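Local coordinates for DNA replication and repair protein RecF (Caldanaerobacter subterraneus subsp. tengcongensis, PDB 5Z67), which acts as a recombination mediator in the RecFOR pathway of DNA repair, and probably binds ATP and single-stranded DNA, at residues A[118-123]-A[314-319]; A[222-227]-A[269-274]; A[247-252]-A[262-267]; A[310-315]-A[336-341]. One frame throughout, in Å; residues are numbered along the deposited sequence. Where two conformers were deposited one is given.

Contact 1: residues A[118-123]-A[314-319]; sequences VIFSPE and LLLDDV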
loop_
_atom_site.group_PDB
_atom_site.type_symbol
_atom_site.label_atom_id
_atom_site.label_comp_id
_atom_site.label_asym_id
_atom_site.label_seq_id
_atom_site.Cartn_x
_atom_site.Cartn_y
_atom_site.Cartn_z
ATOM N N VAL A 118 -8.680 1.617 -0.698
ATOM C CA VAL A 118 -7.589 2.573 -0.673
ATOM C C VAL A 118 -7.720 3.347 0.631
ATOM O O VAL A 118 -8.812 3.828 0.973
ATOM C CB VAL A 118 -7.574 3.531 -1.907
ATOM C CG1 VAL A 118 -7.472 2.749 -3.204
ATOM C CG2 VAL A 118 -8.782 4.415 -1.933
ATOM N N ILE A 119 -6.630 3.409 1.393
ATOM C CA ILE A 119 -6.693 4.055 2.692
ATOM C C ILE A 119 -5.956 5.371 2.607
ATOM O O ILE A 119 -4.849 5.446 2.075
ATOM C CB ILE A 119 -6.137 3.144 3.835
ATOM C CG1 ILE A 119 -6.124 3.883 5.185
ATOM C CG2 ILE A 119 -4.770 2.594 3.492
ATOM C CD1 ILE A 119 -6.204 2.955 6.394
ATOM N N PHE A 120 -6.637 6.408 3.077
ATOM C CA PHE A 120 -6.101 7.751 3.194
ATOM C C PHE A 120 -5.755 7.981 4.670
ATOM O O PHE A 120 -6.541 7.630 5.563
ATOM C CB PHE A 120 -7.121 8.805 2.733
ATOM C CG PHE A 120 -7.592 8.659 1.291
ATOM C CD1 PHE A 120 -8.438 7.621 0.911
ATOM C CD2 PHE A 120 -7.220 9.592 0.329
ATOM C CE1 PHE A 120 -8.893 7.499 -0.399
ATOM C CE2 PHE A 120 -7.683 9.489 -0.988
ATOM C CZ PHE A 120 -8.511 8.431 -1.353
ATOM N N SER A 121 -4.601 8.584 4.933
ATOM C CA SER A 121 -4.295 9.058 6.280
ATOM C C SER A 121 -3.429 10.313 6.196
ATOM O O SER A 121 -2.806 10.574 5.158
ATOM C CB SER A 121 -3.587 7.967 7.098
ATOM O OG SER A 121 -2.361 7.594 6.485
ATOM N N PRO A 122 -3.379 11.093 7.288
ATOM C CA PRO A 122 -2.465 12.244 7.304
ATOM C C PRO A 122 -1.001 11.834 7.148
ATOM O O PRO A 122 -0.202 12.663 6.716
ATOM C CB PRO A 122 -2.722 12.886 8.680
ATOM C CG PRO A 122 -3.374 11.819 9.493
ATOM C CD PRO A 122 -4.184 11.014 8.520
ATOM N N GLU A 123 -0.680 10.576 7.466
ATOM C CA GLU A 123 0.660 10.008 7.323
ATOM C C GLU A 123 1.120 9.904 5.866
ATOM O O GLU A 123 2.319 9.734 5.603
ATOM C CB GLU A 123 0.727 8.605 7.949
ATOM C CG GLU A 123 1.170 8.573 9.382
ATOM C CD GLU A 123 0.235 9.342 10.277
ATOM O OE1 GLU A 123 -0.962 8.978 10.347
ATOM O OE2 GLU A 123 0.696 10.320 10.900
ATOM N N LEU A 314 -13.352 2.921 0.225
ATOM C CA LEU A 314 -12.396 3.942 0.664
ATOM C C LEU A 314 -12.331 4.059 2.183
ATOM O O LEU A 314 -13.361 4.153 2.855
ATOM C CB LEU A 314 -12.736 5.303 0.060
ATOM C CG LEU A 314 -13.185 5.279 -1.397
ATOM C CD1 LEU A 314 -13.463 6.698 -1.860
ATOM C CD2 LEU A 314 -12.129 4.633 -2.288
ATOM N N LEU A 315 -11.112 4.047 2.718
ATOM C CA LEU A 315 -10.925 4.227 4.151
ATOM C C LEU A 315 -10.242 5.552 4.393
ATOM O O LEU A 315 -9.177 5.832 3.837
ATOM C CB LEU A 315 -10.099 3.090 4.763
ATOM C CG LEU A 315 -10.446 1.656 4.330
ATOM C CD1 LEU A 315 -9.496 0.682 4.984
ATOM C CD2 LEU A 315 -11.874 1.340 4.711
ATOM N N LEU A 316 -10.857 6.390 5.207
ATOM C CA LEU A 316 -10.264 7.678 5.488
ATOM C C LEU A 316 -9.992 7.796 6.966
ATOM O O LEU A 316 -10.894 8.044 7.753
ATOM C CB LEU A 316 -11.170 8.794 5.006
ATOM C CG LEU A 316 -11.069 9.065 3.511
ATOM C CD1 LEU A 316 -11.818 8.016 2.683
ATOM C CD2 LEU A 316 -11.593 10.476 3.230
ATOM N N ASP A 317 -8.742 7.588 7.344
ATOM C CA ASP A 317 -8.407 7.558 8.750
ATOM C C ASP A 317 -8.036 8.937 9.254
ATOM O O ASP A 317 -6.908 9.398 9.045
ATOM C CB ASP A 317 -7.272 6.572 9.007
ATOM C CG ASP A 317 -7.000 6.378 10.495
ATOM O OD1 ASP A 317 -7.914 6.618 11.321
ATOM O OD2 ASP A 317 -5.864 5.986 10.834
ATOM N N ASP A 318 -9.010 9.600 9.868
ATOM C CA ASP A 318 -8.783 10.857 10.587
ATOM C C ASP A 318 -8.167 11.924 9.678
ATOM O O ASP A 318 -7.213 12.604 10.040
ATOM C CB ASP A 318 -7.900 10.596 11.815
ATOM C CG ASP A 318 -7.825 11.780 12.753
ATOM O OD1 ASP A 318 -8.859 12.467 12.960
ATOM O OD2 ASP A 318 -6.716 12.019 13.284
ATOM N N VAL A 319 -8.742 12.080 8.498
ATOM C CA VAL A 319 -8.151 12.948 7.497
ATOM C C VAL A 319 -8.999 14.216 7.293
ATOM O O VAL A 319 -8.585 15.160 6.617
ATOM C CB VAL A 319 -7.939 12.130 6.179
ATOM C CG1 VAL A 319 -9.222 11.515 5.726
ATOM C CG2 VAL A 319 -7.313 12.952 5.077
#
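The Phe120 ring lies alongside Leu316, both side chains leaving the sheet in the same direction, with Phe120 CD1 3.8 Å from Leu316 CD1. A first torsion that sets CG opposite the carbonyl carbon (chi1 -59°) also brings a ring edge to the backbone of the next strand, where Leu315 O sits in the ring plane, 3.5 Å from Phe120 CD1. Val118 and Leu314 leave by this face too, but their close approach is doubtful because Val118 has a second conformer. On the other face Ile119 crosses Leu315, their CB atoms 4.1 Å apart. Parallel pairing of strands 118-120 and 314-316, whose directions differ by 16°, fixes this register. Three backbone bonds hold it: Leu315 N to Val118 O at 2.9 Å, Phe120 N to Leu315 O at 2.7 Å and Asp317 N to Phe120 O at 2.8 Å. The last continues the ladder past the strand ends, where Pro122 CD rests 3.2 Å from Asp317 O. Beyond the segments, Lys297 donates to Ile119 O, while the Asp317 side chain touches Ser39 of the predicted ATP site. A hydrophobic strand running into two aspartates beside the P-loop is consistent with the Walker B motif of ABC-type ATPases.

Contact 2: residues A[222-227]-A[269-274]; sequences LEIIYL and EDFKIL
Strands 222-227 and 270-274 run antiparallel, 162° between their directions, with Glu223-Leu274 and Ile225-Lys272 as hydrogen-bonded pairs. Each pair is closed from both ends: Glu223 N meets Leu274 O at 3.0 Å and Leu274 N meets Glu223 O at 2.8 Å, while Ile225 N reaches Lys272 O at 2.9 Å and Lys272 N reaches Ile225 O at 2.8 Å. On the face carrying Ile225, Lys272 and Leu274, Ile225 CD1 packs 3.7 Å from Leu274 CD1, and the lysine chain runs alongside the isoleucine. The opposite face is more deeply buried. There Leu222 crosses Ile273, its CD2 3.6 Å from Ile273 CG2, and Ile224 CG2 approaches the Phe271 ring obliquely, 4.0 Å from CD2. With CG placed opposite its own backbone N (chi1 178°), the Tyr226 ring turns an edge to Asp270 O, which lies in the ring plane 3.7 Å from Tyr226 CD1. Asp270 forms a salt bridge with Arg135, and Glu269 one with Arg199 as well as a hydrogen bond from Ser229 N. Helix 178-218 covers Leu222 and Tyr226, helix 132-146 meets Asp270 and Phe271, and strand 278-279 extends the small sheet beyond 270-275.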
loop_
_atom_site.group_PDB
_atom_site.type_symbol
_atom_site.label_atom_id
_atom_site.label_comp_id
_atom_site.label_asym_id
_atom_site.label_seq_id
_atom_site.Cartn_x
_atom_site.Cartn_y
_atom_site.Cartn_z
ATOM N N LEU A 222 2.649 19.176 -12.248
ATOM C CA LEU A 222 3.199 17.962 -11.647
ATOM C C LEU A 222 4.166 17.276 -12.628
ATOM O O LEU A 222 3.889 17.167 -13.826
ATOM C CB LEU A 222 2.051 17.038 -11.222
ATOM C CG LEU A 222 2.288 15.796 -10.370
ATOM C CD1 LEU A 222 2.704 14.585 -11.221
ATOM C CD2 LEU A 222 3.292 16.051 -9.259
ATOM N N GLU A 223 5.325 16.868 -12.134
ATOM C CA GLU A 223 6.219 16.028 -12.931
ATOM C C GLU A 223 6.739 14.895 -12.063
ATOM O O GLU A 223 6.842 15.041 -10.858
ATOM C CB GLU A 223 7.385 16.844 -13.513
ATOM C CG GLU A 223 8.210 16.108 -14.578
ATOM C CD GLU A 223 7.331 15.457 -15.650
ATOM O OE1 GLU A 223 7.219 14.203 -15.652
ATOM O OE2 GLU A 223 6.742 16.198 -16.476
ATOM N N ILE A 224 7.061 13.762 -12.676
ATOM C CA ILE A 224 7.671 12.657 -11.936
ATOM C C ILE A 224 8.897 12.100 -12.655
ATOM O O ILE A 224 8.833 11.706 -13.813
ATOM C CB ILE A 224 6.677 11.520 -11.683
ATOM C CG1 ILE A 224 5.581 11.992 -10.723
ATOM C CG2 ILE A 224 7.393 10.337 -11.065
ATOM C CD1 ILE A 224 4.412 11.083 -10.675
ATOM N N ILE A 225 10.013 12.097 -11.947
ATOM C CA ILE A 225 11.243 11.550 -12.478
ATOM C C ILE A 225 11.526 10.183 -11.841
ATOM O O ILE A 225 11.584 10.055 -10.620
ATOM C CB ILE A 225 12.409 12.497 -12.237
ATOM C CG1 ILE A 225 12.082 13.881 -12.818
ATOM C CG2 ILE A 225 13.696 11.912 -12.809
ATOM C CD1 ILE A 225 13.179 14.902 -12.611
ATOM N N TYR A 226 11.650 9.172 -12.692
ATOM C CA TYR A 226 12.001 7.825 -12.279
ATOM C C TYR A 226 13.451 7.546 -12.649
ATOM O O TYR A 226 13.793 7.289 -13.802
ATOM C CB TYR A 226 11.065 6.807 -12.926
ATOM C CG TYR A 226 11.358 5.360 -12.613
ATOM C CD1 TYR A 226 11.982 4.982 -11.431
ATOM C CD2 TYR A 226 11.023 4.366 -13.517
ATOM C CE1 TYR A 226 12.262 3.637 -11.166
ATOM C CE2 TYR A 226 11.291 3.042 -13.263
ATOM C CZ TYR A 226 11.907 2.679 -12.094
ATOM O OH TYR A 226 12.153 1.344 -11.859
ATOM N N LEU A 227 14.301 7.634 -11.639
ATOM C CA LEU A 227 15.701 7.297 -11.769
ATOM C C LEU A 227 15.860 5.800 -11.505
ATOM O O LEU A 227 15.901 5.346 -10.350
ATOM C CB LEU A 227 16.528 8.144 -10.802
ATOM C CG LEU A 227 15.780 8.626 -9.551
ATOM C CD1 LEU A 227 16.299 7.900 -8.314
ATOM C CD2 LEU A 227 15.878 10.134 -9.378
ATOM N N GLU A 269 16.209 2.182 -5.726
ATOM C CA GLU A 269 15.877 3.299 -6.593
ATOM C C GLU A 269 14.803 4.164 -5.968
ATOM O O GLU A 269 14.320 3.884 -4.867
ATOM C CB GLU A 269 15.535 2.804 -8.014
ATOM C CG GLU A 269 14.380 1.885 -8.161
ATOM C CD GLU A 269 14.325 1.203 -9.541
ATOM O OE1 GLU A 269 13.209 0.858 -9.971
ATOM O OE2 GLU A 269 15.371 0.990 -10.187
ATOM N N ASP A 270 14.491 5.273 -6.615
ATOM C CA ASP A 270 13.528 6.222 -6.063
ATOM C C ASP A 270 12.764 6.898 -7.200
ATOM O O ASP A 270 13.104 6.730 -8.378
ATOM C CB ASP A 270 14.255 7.271 -5.193
ATOM C CG ASP A 270 13.297 8.118 -4.361
ATOM O OD1 ASP A 270 12.131 7.734 -4.239
ATOM O OD2 ASP A 270 13.708 9.169 -3.808
ATOM N N PHE A 271 11.716 7.639 -6.864
ATOM C CA PHE A 271 11.154 8.562 -7.841
ATOM C C PHE A 271 10.900 9.900 -7.194
ATOM O O PHE A 271 10.627 9.992 -5.995
ATOM C CB PHE A 271 9.870 8.024 -8.472
ATOM C CG PHE A 271 8.748 7.840 -7.516
ATOM C CD1 PHE A 271 8.624 6.657 -6.791
ATOM C CD2 PHE A 271 7.759 8.822 -7.375
ATOM C CE1 PHE A 271 7.569 6.463 -5.928
ATOM C CE2 PHE A 271 6.696 8.635 -6.521
ATOM C CZ PHE A 271 6.595 7.445 -5.789
ATOM N N LYS A 272 11.000 10.928 -8.025
ATOM C CA LYS A 272 11.007 12.300 -7.586
ATOM C C LYS A 272 9.740 12.956 -8.070
ATOM O O LYS A 272 9.489 13.031 -9.273
ATOM C CB LYS A 272 12.223 13.035 -8.152
ATOM C CG LYS A 272 12.832 14.085 -7.240
ATOM C CD LYS A 272 13.618 15.165 -8.029
ATOM C CE LYS A 272 14.892 14.655 -8.716
ATOM N NZ LYS A 272 15.544 15.742 -9.547
ATOM N N ILE A 273 8.950 13.445 -7.127
ATOM C CA ILE A 273 7.778 14.238 -7.424
ATOM C C ILE A 273 8.156 15.734 -7.495
ATOM O O ILE A 273 8.646 16.320 -6.511
ATOM C CB ILE A 273 6.707 13.992 -6.357
ATOM C CG1 ILE A 273 6.404 12.493 -6.297
ATOM C CG2 ILE A 273 5.438 14.860 -6.619
ATOM C CD1 ILE A 273 5.952 11.994 -4.915
ATOM N N LEU A 274 7.957 16.340 -8.658
ATOM C CA LEU A 274 8.233 17.753 -8.825
ATOM C C LEU A 274 6.939 18.555 -8.822
ATOM O O LEU A 274 5.957 18.188 -9.475
ATOM C CB LEU A 274 9.005 18.015 -10.131
ATOM C CG LEU A 274 10.284 17.208 -10.396
ATOM C CD1 LEU A 274 10.937 17.653 -11.710
ATOM C CD2 LEU A 274 11.254 17.419 -9.263
#

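Contact 3: residues A[247-252]-A[262-267]; sequences NRLTKS and TQVGPH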
loop_
_atom_site.group_PDB
_atom_site.type_symbol
_atom_site.label_atom_id
_atom_site.label_comp_id
_atom_site.label_asym_id
_atom_site.label_seq_id
_atom_site.Cartn_x
_atom_site.Cartn_y
_atom_site.Cartn_z
ATOM N N ASN A 247 25.731 -5.945 -16.304
ATOM C CA ASN A 247 27.030 -5.288 -16.409
ATOM C C ASN A 247 27.332 -4.424 -15.184
ATOM O O ASN A 247 28.462 -4.416 -14.680
ATOM C CB ASN A 247 27.114 -4.441 -17.683
ATOM C CG ASN A 247 27.247 -5.285 -18.933
ATOM O OD1 ASN A 247 27.526 -6.484 -18.861
ATOM N ND2 ASN A 247 27.057 -4.661 -20.090
ATOM N N ARG A 248 26.320 -3.715 -14.693
ATOM C CA ARG A 248 26.505 -2.891 -13.497
ATOM C C ARG A 248 26.833 -3.741 -12.265
ATOM O O ARG A 248 27.706 -3.391 -11.481
ATOM C CB ARG A 248 25.267 -2.031 -13.234
ATOM C CG ARG A 248 25.363 -0.640 -13.836
ATOM C CD ARG A 248 24.098 -0.259 -14.596
ATOM N NE ARG A 248 24.312 0.907 -15.452
ATOM C CZ ARG A 248 24.026 2.157 -15.096
ATOM N NH1 ARG A 248 23.501 2.395 -13.899
ATOM N NH2 ARG A 248 24.256 3.161 -15.935
ATOM N N LEU A 249 26.116 -4.840 -12.091
ATOM C CA LEU A 249 26.400 -5.768 -10.988
ATOM C C LEU A 249 27.843 -6.273 -11.060
ATOM O O LEU A 249 28.538 -6.303 -10.052
ATOM C CB LEU A 249 25.425 -6.954 -10.991
ATOM C CG LEU A 249 24.032 -6.631 -10.439
ATOM C CD1 LEU A 249 23.006 -7.629 -10.909
ATOM C CD2 LEU A 249 24.007 -6.480 -8.897
ATOM N N THR A 250 28.309 -6.607 -12.262
ATOM C CA THR A 250 29.703 -7.025 -12.422
ATOM C C THR A 250 30.692 -5.910 -12.035
ATOM O O THR A 250 31.670 -6.150 -11.334
ATOM C CB THR A 250 29.982 -7.478 -13.862
ATOM O OG1 THR A 250 29.221 -8.659 -14.124
ATOM C CG2 THR A 250 31.462 -7.799 -14.049
ATOM N N LYS A 251 30.416 -4.687 -12.465
ATOM C CA LYS A 251 31.352 -3.584 -12.252
ATOM C C LYS A 251 31.412 -3.131 -10.787
ATOM O O LYS A 251 32.378 -2.523 -10.361
ATOM C CB LYS A 251 30.981 -2.404 -13.147
ATOM C CG LYS A 251 31.160 -2.673 -14.640
ATOM C CD LYS A 251 32.609 -2.961 -14.988
ATOM N N SER A 252 30.394 -3.454 -10.008
ATOM C CA SER A 252 30.376 -2.998 -8.627
ATOM C C SER A 252 30.721 -4.083 -7.604
ATOM O O SER A 252 30.433 -3.919 -6.419
ATOM C CB SER A 252 29.009 -2.418 -8.296
ATOM O OG SER A 252 28.026 -3.404 -8.480
ATOM N N THR A 262 24.486 -4.930 -1.818
ATOM C CA THR A 262 24.354 -4.896 -3.267
ATOM C C THR A 262 23.964 -3.501 -3.716
ATOM O O THR A 262 22.854 -3.028 -3.489
ATOM C CB THR A 262 23.341 -5.941 -3.724
ATOM O OG1 THR A 262 23.859 -7.225 -3.370
ATOM C CG2 THR A 262 23.112 -5.890 -5.245
ATOM N N GLN A 263 24.894 -2.828 -4.361
ATOM C CA GLN A 263 24.685 -1.425 -4.644
ATOM C C GLN A 263 23.739 -1.189 -5.827
ATOM O O GLN A 263 23.077 -0.177 -5.876
ATOM C CB GLN A 263 26.046 -0.732 -4.867
ATOM C CG GLN A 263 26.291 0.485 -3.942
ATOM C CD GLN A 263 26.408 0.126 -2.448
ATOM O OE1 GLN A 263 26.347 -1.046 -2.062
ATOM N NE2 GLN A 263 26.589 1.149 -1.607
ATOM N N VAL A 264 23.636 -2.116 -6.768
ATOM C CA VAL A 264 22.774 -1.808 -7.912
ATOM C C VAL A 264 21.533 -2.685 -7.976
ATOM O O VAL A 264 21.573 -3.872 -7.595
ATOM C CB VAL A 264 23.533 -1.897 -9.283
ATOM C CG1 VAL A 264 24.990 -2.163 -9.083
ATOM C CG2 VAL A 264 22.901 -2.908 -10.212
ATOM N N GLY A 265 20.436 -2.068 -8.434
ATOM C CA GLY A 265 19.153 -2.728 -8.588
ATOM C C GLY A 265 18.005 -1.896 -8.024
ATOM O O GLY A 265 18.229 -0.911 -7.332
ATOM N N PRO A 266 16.762 -2.297 -8.323
ATOM C CA PRO A 266 15.545 -1.553 -7.976
ATOM C C PRO A 266 15.306 -1.403 -6.477
ATOM O O PRO A 266 14.562 -0.514 -6.090
ATOM C CB PRO A 266 14.442 -2.372 -8.638
ATOM C CG PRO A 266 15.069 -3.689 -8.983
ATOM C CD PRO A 266 16.481 -3.412 -9.237
ATOM N N HIS A 267 15.955 -2.210 -5.647
ATOM C CA HIS A 267 15.862 -2.037 -4.198
ATOM C C HIS A 267 16.585 -0.754 -3.756
ATOM O O HIS A 267 16.498 -0.347 -2.610
ATOM C CB HIS A 267 16.448 -3.254 -3.460
ATOM C CG HIS A 267 17.937 -3.423 -3.651
ATOM N ND1 HIS A 267 18.467 -3.902 -4.830
ATOM C CD2 HIS A 267 18.962 -3.175 -2.827
ATOM C CE1 HIS A 267 19.800 -3.918 -4.716
ATOM N NE2 HIS A 267 20.122 -3.498 -3.519
HETATM O O HOH W 1 26.121 -3.939 -6.819
#
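Two torsions set the meeting of Val264 with the end of helix 238-251: chi1 of Val264 is -5°, which nearly eclipses CG1 with its backbone N, and chi1 of Ser252, 60°, sets OG between its own N and carbonyl carbon, in the path of CG1. The first value lies far from a staggered rotamer. As a result, the two methyls meet different parts of the helix surface. CG1 reaches Ser252 OG at 3.3 Å and also faces the backbone of Arg248, with Arg248 O 3.8 Å from Val264 CG1. CG2 touches the other flank, 3.9 Å from Leu249 CG, and lies equally near the CB of Arg248, whose guanidinium group turns off from the loop. Leu249 also reaches the earlier part of the loop, where its CD2 is 3.8 Å from Thr262 CG2. Thr262 itself turns OG1 to Asn165 and Arg164 of helix 148-173, and its carbonyl O accepts a bond of 2.8 Å from His267 NE2, which closes the loop between Thr262 and His267. One water links the segments, 2.6 Å from Ser252 OG and accepting from Val264 N at 3.1 Å. The chemistry is therefore mainly that of apolar contact, with a single water-mediated polar link in place of a direct bond between helix and loop.

Contact 4: residues A[310-315]-A[336-341]; sequences EKPVLL and EGFQSF
Leu314 O is approached by two consecutive residues of the neighbouring strand: Phe341 N donates to it at 2.8 Å, with 157° at the hydrogen, and Ser340 CA makes a CH...O contact at 3.2 Å. The Phe341 ring also turns an edge to this oxygen. Leu314 N donates to Gln339 O at 2.8 Å, so the leucine bonds to residues on either side of Ser340. Before the strands are properly paired, a water bridges them, donating to Pro312 O and accepting from Gln339 N at 2.7 Å. Phe338 carries the largest share of the side-chain contact. Its ring is held between two partners on opposite sides of its plane: Lys311 NZ makes a cation-pi contact 4.0 Å from the ring centroid, and Leu314 CD1 makes an off-centre CH-pi contact at 4.1 Å. Bends at chi3 and chi4 fold the Lys311 chain over the ring, and a salt bridge to Glu305 gives the ammonium a second partner. Pro312 O lies in plane at an edge of the same ring. On the face carrying Leu315 and Phe341, these two pack side by side, Phe341 CD1 3.8 Å from Leu315 CD2; Val313 CG1 reaches the ring edge, 3.6 Å from Phe341 CE1. Strands 313-316 and 340-344 bound a beta-alpha-beta unit through helix 325-334, with helix 286-308 against Leu314 and Phe338 and helix 35-50 against Leu315 and Phe341.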
loop_
_atom_site.group_PDB
_atom_site.type_symbol
_atom_site.label_atom_id
_atom_site.label_comp_id
_atom_site.label_asym_id
_atom_site.label_seq_id
_atom_site.Cartn_x
_atom_site.Cartn_y
_atom_site.Cartn_z
ATOM N N GLU A 310 -12.700 -2.873 -11.014
ATOM C CA GLU A 310 -13.509 -2.860 -9.792
ATOM C C GLU A 310 -13.428 -1.492 -9.113
ATOM O O GLU A 310 -12.404 -0.785 -9.191
ATOM C CB GLU A 310 -13.049 -3.941 -8.797
ATOM C CG GLU A 310 -13.027 -5.382 -9.338
ATOM C CD GLU A 310 -14.211 -6.220 -8.858
ATOM O OE1 GLU A 310 -14.171 -7.447 -9.082
ATOM O OE2 GLU A 310 -15.175 -5.667 -8.256
ATOM N N LYS A 311 -14.499 -1.128 -8.422
ATOM C CA LYS A 311 -14.519 0.132 -7.702
ATOM C C LYS A 311 -14.259 -0.160 -6.215
ATOM O O LYS A 311 -15.080 -0.767 -5.549
ATOM C CB LYS A 311 -15.855 0.852 -7.933
ATOM C CG LYS A 311 -15.845 2.324 -7.572
ATOM C CD LYS A 311 -17.213 2.982 -7.739
ATOM C CE LYS A 311 -17.353 3.723 -9.073
ATOM N NZ LYS A 311 -16.488 4.926 -9.159
ATOM N N PRO A 312 -13.092 0.255 -5.706
ATOM C CA PRO A 312 -12.651 0.003 -4.326
ATOM C C PRO A 312 -13.485 0.676 -3.240
ATOM O O PRO A 312 -14.266 1.595 -3.500
ATOM C CB PRO A 312 -11.230 0.574 -4.303
ATOM C CG PRO A 312 -10.817 0.665 -5.719
ATOM C CD PRO A 312 -12.081 1.001 -6.463
ATOM N N VAL A 313 -13.303 0.185 -2.019
ATOM C CA VAL A 313 -13.894 0.756 -0.810
ATOM C C VAL A 313 -12.892 1.774 -0.268
ATOM O O VAL A 313 -11.687 1.539 -0.325
ATOM C CB VAL A 313 -14.216 -0.357 0.245
ATOM C CG1 VAL A 313 -14.518 0.247 1.607
ATOM C CG2 VAL A 313 -15.390 -1.235 -0.224
ATOM N N LEU A 314 -13.352 2.921 0.225
ATOM C CA LEU A 314 -12.396 3.942 0.664
ATOM C C LEU A 314 -12.331 4.059 2.183
ATOM O O LEU A 314 -13.361 4.153 2.855
ATOM C CB LEU A 314 -12.736 5.303 0.060
ATOM C CG LEU A 314 -13.185 5.279 -1.397
ATOM C CD1 LEU A 314 -13.463 6.698 -1.860
ATOM C CD2 LEU A 314 -12.129 4.633 -2.288
ATOM N N LEU A 315 -11.112 4.047 2.718
ATOM C CA LEU A 315 -10.925 4.227 4.151
ATOM C C LEU A 315 -10.242 5.552 4.393
ATOM O O LEU A 315 -9.177 5.832 3.837
ATOM C CB LEU A 315 -10.099 3.090 4.763
ATOM C CG LEU A 315 -10.446 1.656 4.330
ATOM C CD1 LEU A 315 -9.496 0.682 4.984
ATOM C CD2 LEU A 315 -11.874 1.340 4.711
ATOM N N GLU A 336 -17.956 10.205 -4.118
ATOM C CA GLU A 336 -19.362 10.152 -4.467
ATOM C C GLU A 336 -19.901 8.743 -4.648
ATOM O O GLU A 336 -20.804 8.323 -3.918
ATOM C CB GLU A 336 -19.613 10.966 -5.739
ATOM C CG GLU A 336 -20.954 11.701 -5.780
ATOM C CD GLU A 336 -20.959 13.006 -4.989
ATOM O OE1 GLU A 336 -21.294 14.059 -5.570
ATOM O OE2 GLU A 336 -20.640 12.979 -3.782
ATOM N N GLY A 337 -19.354 7.997 -5.597
ATOM C CA GLY A 337 -19.943 6.697 -5.888
ATOM C C GLY A 337 -19.358 5.490 -5.171
ATOM O O GLY A 337 -19.651 4.352 -5.528
ATOM N N PHE A 338 -18.533 5.731 -4.160
ATOM C CA PHE A 338 -17.888 4.646 -3.419
ATOM C C PHE A 338 -18.568 4.330 -2.070
ATOM O O PHE A 338 -19.352 5.137 -1.545
ATOM C CB PHE A 338 -16.417 4.989 -3.163
ATOM C CG PHE A 338 -15.633 5.376 -4.407
ATOM C CD1 PHE A 338 -15.729 6.655 -4.946
ATOM C CD2 PHE A 338 -14.764 4.471 -5.002
ATOM C CE1 PHE A 338 -15.007 7.004 -6.074
ATOM C CE2 PHE A 338 -14.031 4.817 -6.130
ATOM C CZ PHE A 338 -14.141 6.082 -6.662
ATOM N N GLN A 339 -18.274 3.154 -1.517
ATOM C CA GLN A 339 -18.481 2.955 -0.087
ATOM C C GLN A 339 -17.280 3.557 0.619
ATOM O O GLN A 339 -16.133 3.326 0.215
ATOM C CB GLN A 339 -18.633 1.481 0.291
ATOM C CG GLN A 339 -18.969 1.261 1.782
ATOM C CD GLN A 339 -18.934 -0.223 2.220
ATOM O OE1 GLN A 339 -18.013 -0.971 1.858
ATOM N NE2 GLN A 339 -19.928 -0.638 3.010
ATOM N N SER A 340 -17.516 4.355 1.658
ATOM C CA SER A 340 -16.394 4.914 2.390
ATOM C C SER A 340 -16.621 4.862 3.886
ATOM O O SER A 340 -17.756 4.845 4.366
ATOM C CB SER A 340 -16.103 6.350 1.943
ATOM O OG SER A 340 -17.279 7.132 1.937
ATOM N N PHE A 341 -15.508 4.794 4.598
ATOM C CA PHE A 341 -15.462 4.743 6.045
ATOM C C PHE A 341 -14.629 5.945 6.478
ATOM O O PHE A 341 -13.427 5.984 6.234
ATOM C CB PHE A 341 -14.859 3.414 6.535
ATOM C CG PHE A 341 -15.706 2.212 6.191
ATOM C CD1 PHE A 341 -15.675 1.668 4.911
ATOM C CD2 PHE A 341 -16.565 1.660 7.126
ATOM C CE1 PHE A 341 -16.494 0.575 4.563
ATOM C CE2 PHE A 341 -17.383 0.564 6.799
ATOM C CZ PHE A 341 -17.348 0.020 5.511
HETATM O O HOH W 2 -16.973 1.244 -2.997
#

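In the fold
Contacts 1 and 4 are two sides of one strand: 313-316 lies between 117-120 and 340-344 in the mixed sheet, and the contacts share Leu314 and Leu315, with centres about 12 Å apart. Probable backbone hydrogen bonds, Leu316 N to Phe341 O at 2.8 Å and Val118 N to Val313 O at 3.0 Å, knit them further. Contact 1 is at the predicted ATP site, the Asp317 side chain about 3 Å from that of Ser39. Contacts 2 and 3 lie away from it, nested within the chain loop that contact 1 closes. Centre to centre, contact 1 is about 23 Å from contact 2 and about 37 Å from contact 3, across the chain's centre.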